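Local atomic coordinates of putative isochorismatase hydrolase (Oleispira antarctica, PDB entry 3LQY), a protein that is a putative hydrolase of the isochorismatase family, probably acting on a small-molecule substrate of unknown identity. Residues A41-L44 against A45-Q49; V91-Q95 against I96-R100; A163-H166 against A167-S171. All coordinates share one frame; numbering follows the deposited sequence.

Contact 1. Residues A41-L44 against A45-Q49; sequences AKLL and AKFRQ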
loop_
_atom_site.group_PDB
_atom_site.type_symbol
_atom_site.label_atom_id
_atom_site.label_comp_id
_atom_site.label_asym_id
_atom_site.label_seq_id
_atom_site.Cartn_x
_atom_site.Cartn_y
_atom_site.Cartn_z
ATOM N N ALA A 41 -7.821 -7.305 -0.497
ATOM C CA ALA A 41 -9.073 -7.601 -1.280
ATOM C C ALA A 41 -10.300 -7.647 -0.376
ATOM O O ALA A 41 -11.368 -7.129 -0.706
ATOM C CB ALA A 41 -8.929 -8.938 -1.994
ATOM N N LYS A 42 -10.135 -8.281 0.782
ATOM C CA LYS A 42 -11.162 -8.262 1.850
ATOM C C LYS A 42 -11.530 -6.797 2.198
ATOM O O LYS A 42 -12.690 -6.419 2.247
ATOM C CB LYS A 42 -10.579 -8.985 3.066
ATOM C CG LYS A 42 -11.500 -9.798 3.927
ATOM C CD LYS A 42 -10.686 -10.760 4.833
ATOM C CE LYS A 42 -10.169 -11.979 4.008
ATOM N NZ LYS A 42 -9.551 -13.029 4.878
ATOM N N LEU A 43 -10.521 -5.964 2.456
ATOM C CA LEU A 43 -10.743 -4.530 2.750
ATOM C C LEU A 43 -11.332 -3.785 1.564
ATOM O O LEU A 43 -12.289 -3.006 1.680
ATOM C CB LEU A 43 -9.417 -3.845 3.184
ATOM C CG LEU A 43 -9.105 -4.038 4.658
ATOM C CD1 LEU A 43 -7.598 -3.958 4.997
ATOM C CD2 LEU A 43 -9.876 -2.987 5.455
ATOM N N LEU A 44 -10.802 -4.085 0.395
ATOM C CA LEU A 44 -11.286 -3.489 -0.846
ATOM C C LEU A 44 -12.797 -3.674 -1.010
ATOM O O LEU A 44 -13.528 -2.763 -1.445
ATOM C CB LEU A 44 -10.621 -4.183 -2.026
ATOM C CG LEU A 44 -10.099 -3.279 -3.144
ATOM C CD1 LEU A 44 -9.870 -4.124 -4.293
ATOM C CD2 LEU A 44 -10.988 -2.109 -3.511
ATOM N N ALA A 45 -13.239 -4.892 -0.701
ATOM C CA ALA A 45 -14.635 -5.283 -0.863
ATOM C C ALA A 45 -15.518 -4.545 0.144
ATOM O O ALA A 45 -16.630 -4.120 -0.180
ATOM C CB ALA A 45 -14.797 -6.814 -0.712
ATOM N N LYS A 46 -15.031 -4.408 1.372
ATOM C CA LYS A 46 -15.753 -3.665 2.410
ATOM C C LYS A 46 -15.961 -2.184 2.036
ATOM O O LYS A 46 -17.058 -1.660 2.169
ATOM C CB LYS A 46 -15.026 -3.796 3.755
ATOM C CG LYS A 46 -15.831 -3.264 4.979
ATOM C CD LYS A 46 -17.257 -3.849 5.041
ATOM C CE LYS A 46 -17.801 -3.879 6.442
ATOM N NZ LYS A 46 -19.035 -4.688 6.553
ATOM N N PHE A 47 -14.913 -1.522 1.550
ATOM C CA PHE A 47 -14.969 -0.084 1.206
ATOM C C PHE A 47 -15.978 0.167 0.084
ATOM O O PHE A 47 -16.816 1.088 0.179
ATOM C CB PHE A 47 -13.560 0.471 0.837
ATOM C CG PHE A 47 -12.821 1.084 2.003
ATOM C CD1 PHE A 47 -12.296 0.283 3.019
ATOM C CD2 PHE A 47 -12.674 2.466 2.096
ATOM C CE1 PHE A 47 -11.603 0.881 4.155
ATOM C CE2 PHE A 47 -11.988 3.070 3.216
ATOM C CZ PHE A 47 -11.490 2.268 4.236
ATOM N N ARG A 48 -15.919 -0.678 -0.958
ATOM C CA ARG A 48 -16.809 -0.555 -2.094
ATOM C C ARG A 48 -18.249 -0.872 -1.681
ATOM O O ARG A 48 -19.177 -0.245 -2.167
ATOM C CB ARG A 48 -16.400 -1.505 -3.233
ATOM C CG ARG A 48 -15.098 -1.143 -3.909
ATOM C CD ARG A 48 -14.573 -2.299 -4.723
ATOM N NE ARG A 48 -13.443 -1.894 -5.547
ATOM C CZ ARG A 48 -12.726 -2.734 -6.299
ATOM N NH1 ARG A 48 -13.027 -4.030 -6.312
ATOM N NH2 ARG A 48 -11.711 -2.287 -7.038
ATOM N N GLN A 49 -18.392 -1.866 -0.802
ATOM C CA GLN A 49 -19.659 -2.239 -0.188
ATOM C C GLN A 49 -20.287 -1.064 0.584
ATOM O O GLN A 49 -21.507 -0.919 0.589
ATOM C CB GLN A 49 -19.481 -3.463 0.734
ATOM C CG GLN A 49 -20.780 -3.989 1.401
ATOM C CD GLN A 49 -20.589 -4.346 2.875
ATOM O OE1 GLN A 49 -20.298 -3.480 3.710
ATOM N NE2 GLN A 49 -20.771 -5.624 3.202
#

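Contact 2. Residues V91-Q95 against I96-R100; sequences VLKHQ and INSFR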
loop_
_atom_site.group_PDB
_atom_site.type_symbol
_atom_site.label_atom_id
_atom_site.label_comp_id
_atom_site.label_asym_id
_atom_site.label_seq_id
_atom_site.Cartn_x
_atom_site.Cartn_y
_atom_site.Cartn_z
ATOM N N VAL A 91 -2.847 6.456 -8.890
ATOM C CA VAL A 91 -1.735 7.371 -8.968
ATOM C C VAL A 91 -0.458 6.657 -9.355
ATOM O O VAL A 91 0.001 5.770 -8.632
ATOM C CB VAL A 91 -1.458 8.037 -7.586
ATOM C CG1 VAL A 91 -0.339 9.066 -7.721
ATOM C CG2 VAL A 91 -2.738 8.672 -7.044
ATOM N N LEU A 92 0.195 7.163 -10.385
ATOM C CA LEU A 92 1.439 6.594 -10.901
ATOM C C LEU A 92 2.599 7.338 -10.249
ATOM O O LEU A 92 2.641 8.579 -10.268
ATOM C CB LEU A 92 1.493 6.735 -12.444
ATOM C CG LEU A 92 2.781 6.269 -13.148
ATOM C CD1 LEU A 92 3.162 4.836 -12.760
ATOM C CD2 LEU A 92 2.649 6.356 -14.660
ATOM N N LYS A 93 3.532 6.597 -9.655
ATOM C CA LYS A 93 4.675 7.227 -8.957
ATOM C C LYS A 93 6.005 6.667 -9.458
ATOM O O LYS A 93 6.059 5.577 -10.044
ATOM C CB LYS A 93 4.562 7.019 -7.466
ATOM C CG LYS A 93 4.926 5.643 -6.941
ATOM C CD LYS A 93 4.740 5.592 -5.438
ATOM C CE LYS A 93 5.169 4.249 -4.812
ATOM N NZ LYS A 93 6.662 3.966 -4.838
ATOM N N HIS A 94 7.068 7.430 -9.223
ATOM C CA HIS A 94 8.433 7.045 -9.616
ATOM C C HIS A 94 9.425 7.122 -8.462
ATOM O O HIS A 94 10.606 6.839 -8.624
ATOM C CB HIS A 94 8.891 7.929 -10.784
ATOM C CG HIS A 94 7.897 7.990 -11.914
ATOM N ND1 HIS A 94 7.548 6.884 -12.662
ATOM C CD2 HIS A 94 7.156 9.016 -12.396
ATOM C CE1 HIS A 94 6.656 7.231 -13.572
ATOM N NE2 HIS A 94 6.394 8.518 -13.424
ATOM N N GLN A 95 8.940 7.483 -7.292
ATOM C CA GLN A 95 9.791 7.665 -6.100
ATOM C C GLN A 95 9.300 6.737 -5.022
ATOM O O GLN A 95 8.187 6.240 -5.119
ATOM C CB GLN A 95 9.700 9.115 -5.596
ATOM C CG GLN A 95 10.314 10.199 -6.447
ATOM C CD GLN A 95 11.817 10.097 -6.590
ATOM O OE1 GLN A 95 12.461 9.166 -6.091
ATOM N NE2 GLN A 95 12.390 11.060 -7.288
ATOM N N ILE A 96 10.072 6.569 -3.929
ATOM C CA ILE A 96 9.639 5.687 -2.875
ATOM C C ILE A 96 8.361 6.222 -2.205
ATOM O O ILE A 96 7.382 5.480 -1.991
ATOM C CB ILE A 96 10.767 5.505 -1.810
ATOM C CG1 ILE A 96 12.025 4.921 -2.434
ATOM C CG2 ILE A 96 10.296 4.643 -0.673
ATOM C CD1 ILE A 96 13.302 5.321 -1.733
ATOM N N ASN A 97 8.443 7.494 -1.775
ATOM C CA ASN A 97 7.330 8.197 -1.165
ATOM C C ASN A 97 6.239 8.476 -2.166
ATOM O O ASN A 97 6.484 9.155 -3.149
ATOM C CB ASN A 97 7.869 9.522 -0.607
ATOM C CG ASN A 97 6.825 10.369 0.104
ATOM O OD1 ASN A 97 5.636 10.103 0.038
ATOM N ND2 ASN A 97 7.302 11.391 0.867
ATOM N N SER A 98 5.022 8.033 -1.860
ATOM C CA SER A 98 3.902 8.100 -2.793
ATOM C C SER A 98 3.376 9.535 -2.988
ATOM O O SER A 98 2.634 9.801 -3.943
ATOM C CB SER A 98 2.759 7.171 -2.337
ATOM O OG SER A 98 3.072 5.799 -2.509
ATOM N N PHE A 99 3.755 10.462 -2.106
ATOM C CA PHE A 99 3.403 11.889 -2.300
ATOM C C PHE A 99 4.423 12.640 -3.134
ATOM O O PHE A 99 4.166 13.778 -3.501
ATOM C CB PHE A 99 3.305 12.650 -0.952
ATOM C CG PHE A 99 2.158 12.217 -0.092
ATOM C CD1 PHE A 99 0.898 12.764 -0.264
ATOM C CD2 PHE A 99 2.338 11.261 0.890
ATOM C CE1 PHE A 99 -0.175 12.350 0.513
ATOM C CE2 PHE A 99 1.266 10.822 1.656
ATOM C CZ PHE A 99 0.008 11.385 1.480
ATOM N N ARG A 100 5.607 12.083 -3.349
ATOM C CA ARG A 100 6.689 12.826 -3.993
ATOM C C ARG A 100 6.558 12.879 -5.504
ATOM O O ARG A 100 6.601 11.834 -6.173
ATOM C CB ARG A 100 8.027 12.218 -3.636
ATOM C CG ARG A 100 9.206 12.954 -4.181
ATOM C CD ARG A 100 10.465 12.520 -3.483
ATOM N NE ARG A 100 11.651 12.950 -4.207
ATOM C CZ ARG A 100 12.887 12.524 -3.967
ATOM N NH1 ARG A 100 13.124 11.666 -2.983
ATOM N NH2 ARG A 100 13.900 12.977 -4.703
HETATM O O HOH W 1 7.077 10.054 -8.730
HETATM O O HOH W 2 12.406 8.139 -3.719
#

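Contact 3. Residues A163-H166 against A167-S171; sequences AQVH and AAFMS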
loop_
_atom_site.group_PDB
_atom_site.type_symbol
_atom_site.label_atom_id
_atom_site.label_comp_id
_atom_site.label_asym_id
_atom_site.label_seq_id
_atom_site.Cartn_x
_atom_site.Cartn_y
_atom_site.Cartn_z
ATOM N N ALA A 163 9.673 -11.762 8.171
ATOM C CA ALA A 163 8.733 -11.640 9.310
ATOM C C ALA A 163 9.234 -10.621 10.348
ATOM O O ALA A 163 8.433 -9.925 11.023
ATOM C CB ALA A 163 8.533 -12.967 9.964
ATOM N N GLN A 164 10.558 -10.560 10.491
ATOM C CA GLN A 164 11.163 -9.669 11.464
ATOM C C GLN A 164 11.292 -8.259 10.927
ATOM O O GLN A 164 11.112 -7.301 11.685
ATOM C CB GLN A 164 12.476 -10.215 11.952
ATOM C CG GLN A 164 12.235 -11.243 13.065
ATOM C CD GLN A 164 13.511 -11.683 13.684
ATOM O OE1 GLN A 164 14.530 -11.725 12.999
ATOM N NE2 GLN A 164 13.483 -12.034 14.977
ATOM N N VAL A 165 11.537 -8.131 9.622
ATOM C CA VAL A 165 11.535 -6.824 8.976
ATOM C C VAL A 165 10.167 -6.183 9.193
ATOM O O VAL A 165 10.044 -5.060 9.732
ATOM C CB VAL A 165 11.858 -6.954 7.517
ATOM C CG1 VAL A 165 11.614 -5.616 6.748
ATOM C CG2 VAL A 165 13.309 -7.615 7.301
ATOM N N HIS A 166 9.152 -6.939 8.816
ATOM C CA HIS A 166 7.750 -6.550 8.954
ATOM C C HIS A 166 7.352 -6.175 10.372
ATOM O O HIS A 166 6.758 -5.118 10.615
ATOM C CB HIS A 166 6.878 -7.705 8.382
ATOM C CG HIS A 166 5.436 -7.361 8.236
ATOM N ND1 HIS A 166 4.951 -6.675 7.143
ATOM C CD2 HIS A 166 4.354 -7.706 8.980
ATOM C CE1 HIS A 166 3.636 -6.571 7.244
ATOM N NE2 HIS A 166 3.245 -7.198 8.344
ATOM N N ALA A 167 7.720 -7.019 11.330
ATOM C CA ALA A 167 7.404 -6.779 12.728
ATOM C C ALA A 167 8.070 -5.471 13.242
ATOM O O ALA A 167 7.448 -4.681 13.946
ATOM C CB ALA A 167 7.820 -7.980 13.544
ATOM N N ALA A 168 9.326 -5.235 12.871
ATOM C CA ALA A 168 10.040 -4.020 13.303
ATOM C C ALA A 168 9.369 -2.761 12.758
ATOM O O ALA A 168 9.149 -1.795 13.504
ATOM C CB ALA A 168 11.524 -4.076 12.878
ATOM N N PHE A 169 9.029 -2.779 11.467
ATOM C CA PHE A 169 8.429 -1.608 10.844
ATOM C C PHE A 169 7.020 -1.348 11.347
ATOM O O PHE A 169 6.631 -0.196 11.612
ATOM C CB PHE A 169 8.500 -1.707 9.334
ATOM C CG PHE A 169 9.786 -1.187 8.782
ATOM C CD1 PHE A 169 10.877 -2.021 8.615
ATOM C CD2 PHE A 169 9.910 0.133 8.425
ATOM C CE1 PHE A 169 12.097 -1.525 8.158
ATOM C CE2 PHE A 169 11.055 0.582 7.873
ATOM C CZ PHE A 169 12.185 -0.228 7.789
HETATM N N MSE A 170 6.265 -2.432 11.536
HETATM C CA MSE A 170 4.916 -2.313 12.062
HETATM C C MSE A 170 4.963 -1.800 13.500
HETATM O O MSE A 170 4.193 -0.924 13.886
HETATM C CB MSE A 170 4.182 -3.640 11.956
HETATM C CG MSE A 170 3.851 -4.010 10.558
HETATM SE SE MSE A 170 2.621 -2.763 9.692
HETATM C CE MSE A 170 2.578 -3.664 7.947
ATOM N N SER A 171 5.888 -2.319 14.283
ATOM C CA SER A 171 6.046 -1.829 15.647
ATOM C C SER A 171 6.401 -0.351 15.649
ATOM O O SER A 171 5.875 0.441 16.473
ATOM C CB SER A 171 7.113 -2.653 16.352
ATOM O OG SER A 171 7.273 -2.271 17.695
#

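Contact 1. Residues A41-L44 against A45-Q49
Ala-41 O accepts from Ala-45 N at 2.9 Å, the first of five successive i to i+4 backbone bonds that carry one helix through residues 41-49. The straightest pair are Phe-47 N to Leu-43 O and Arg-48 N to Leu-44 O, each with an N-H...O angle of 164°.

Among the side chains the tightest approach is between Leu-44 and Arg-48, one turn apart. Leu-44 CD2 lies over one face of the guanidinium, 3.2 Å from Arg-48 NE and displaced toward the rim of the plane, while Leu-44 CD1 comes within 3.7 Å of Arg-48 NH1. An extended chain from CG to NE carries the guanidinium back over the leucine, and a salt bridge from NE to Glu-88 and a bond from NH2 to Ala-83 O fix its rotation. The contact of Leu-43 with Phe-47 is looser, CD2 to CE1 at 4.4 Å; Leu-43 O lies at the ring edge, 3.6 Å from Phe-47 CD1.

The three apolar side chains meet the parallel sheet: Leu-43 and Phe-47 rest on Leu-10, Leu-44 on Leu-12 of strand 8-13, and Leu-44 and Phe-47 on Val-54 of strand 54-59. Leu-43 also touches helix 183-187.

Contact 2. Residues V91-Q95 against I96-R100
Lys-93 and Ile-96 supply the one direct hydrogen bond between residues 91-95 and 96-100, a weak one from Lys-93 NZ to Ile-96 O at 3.3 Å. The same ammonium makes a firmer bond to Gln-95 O at 2.8 Å, so two successive carbonyls of the turning chain face it. A bend at the last torsion (chi4 69°) swings NZ toward them.

By van der Waals contact, the lysine's aliphatic part runs past Ser-98, with CD 3.4 Å from Ser-98 OG.

Between Gln-95 and Arg-100 two flat groups stack. The Gln-95 amide lies over one face of the Arg-100 guanidinium, the planes only 17° apart, and NE2 sits 3.6 Å from Arg-100 NH2, displaced toward the rim. A chain bent at chi2 (-65°) lays the amide against the extended arginine.

Two waters bridge the segments: one molecule donates to Gln-95 OE1 and accepts from Ile-96 N, at 2.6 and 2.8 Å, and another joins His-94 N to Arg-100 O.

Within 96-100 the backbone forms a type I beta turn from Asn-97 to Arg-100, overlaid by an Asx turn in which Phe-99 N donates to Asn-97 OD1 at 2.9 Å, from above the amide plane.

Beyond the two segments, Lys-93 NZ bonds to His-59 and to OD1 of the 3-sulfinoalanine formed from Cys-126, with a long, weak ion pair to Asp-14. A methionine here would probably leave Gln-95 O and Ile-96 O, and the His-59 and sulfinate groups, without their common partner. A lysine at the end of a sheet strand, beside an aspartate and an oxidised cysteine, is consistent with the Asp-Lys-Cys active site of isochorismatase-family cysteine hydrolases.

Contact 3. Residues A163-H166 against A167-S171
Ala-163 O takes the N-H of Ala-167 at 3.0 Å, and the methyl of Ala-167 lies close to the same oxygen. Gln-164 O then accepts from Ala-168 N, continuing the alpha-helical pattern.

Val-165 pairs with Phe-169. Their side chains lie alongside one another and point the same way, CG1 meeting ring atom CD1 at 4.1 Å. Val-165 O lies in the plane of the aromatic ring at its edge, 3.3 Å from CD1, and accepts from Phe-169 N.

His-166 carries the closest side-chain contact, with Met-170, here selenomethionine. Met-170 CG sits over one face of the imidazole, 4.0 Å from the ring centroid and 15° off its normal, a CH-pi contact; the terminal CE also closes to 3.2 Å from CE1, a tight fit. With CG of the methionine beside the backbone N (chi1 -70°) and a further bend at chi2 (-63°), the chain folds back over the ring. Hydrogen bonds of ND1 with Thr-123 OG1 and, weakly, of NE2 with His-145 O limit the ring's rotation.

In this alpha/beta fold, helix 162-173 packs on strand 140-149 through His-166 and Met-170, the latter meeting Val-143, His-145 and Cys-148, while Val-165 and Phe-169 touch loop residue His-124.

In the fold
From the N terminus the three contacts follow in series; none nests within or crosses another. Contact 1 lies in helix 33-49, which connects strands 8-13 and 54-59, neighbours in the parallel sheet, as a beta-alpha-beta crossover. Contact 2 takes in the end of outermost strand 90-93 and the loop leading toward helix 104-110, and alone closes a non-helical turn. Contact 3 comes after the hairpin 153-160, in helix 162-173, on the path from strand 140-149 to the opposite outermost strand, 179-181. Contacts 1 and 2 lie on opposite sides of the chain's centre, their centres 24 Å apart. Contacts 2 and 3 do not touch, but both reach the loop after strand 115-121, at position 126 and Thr-123.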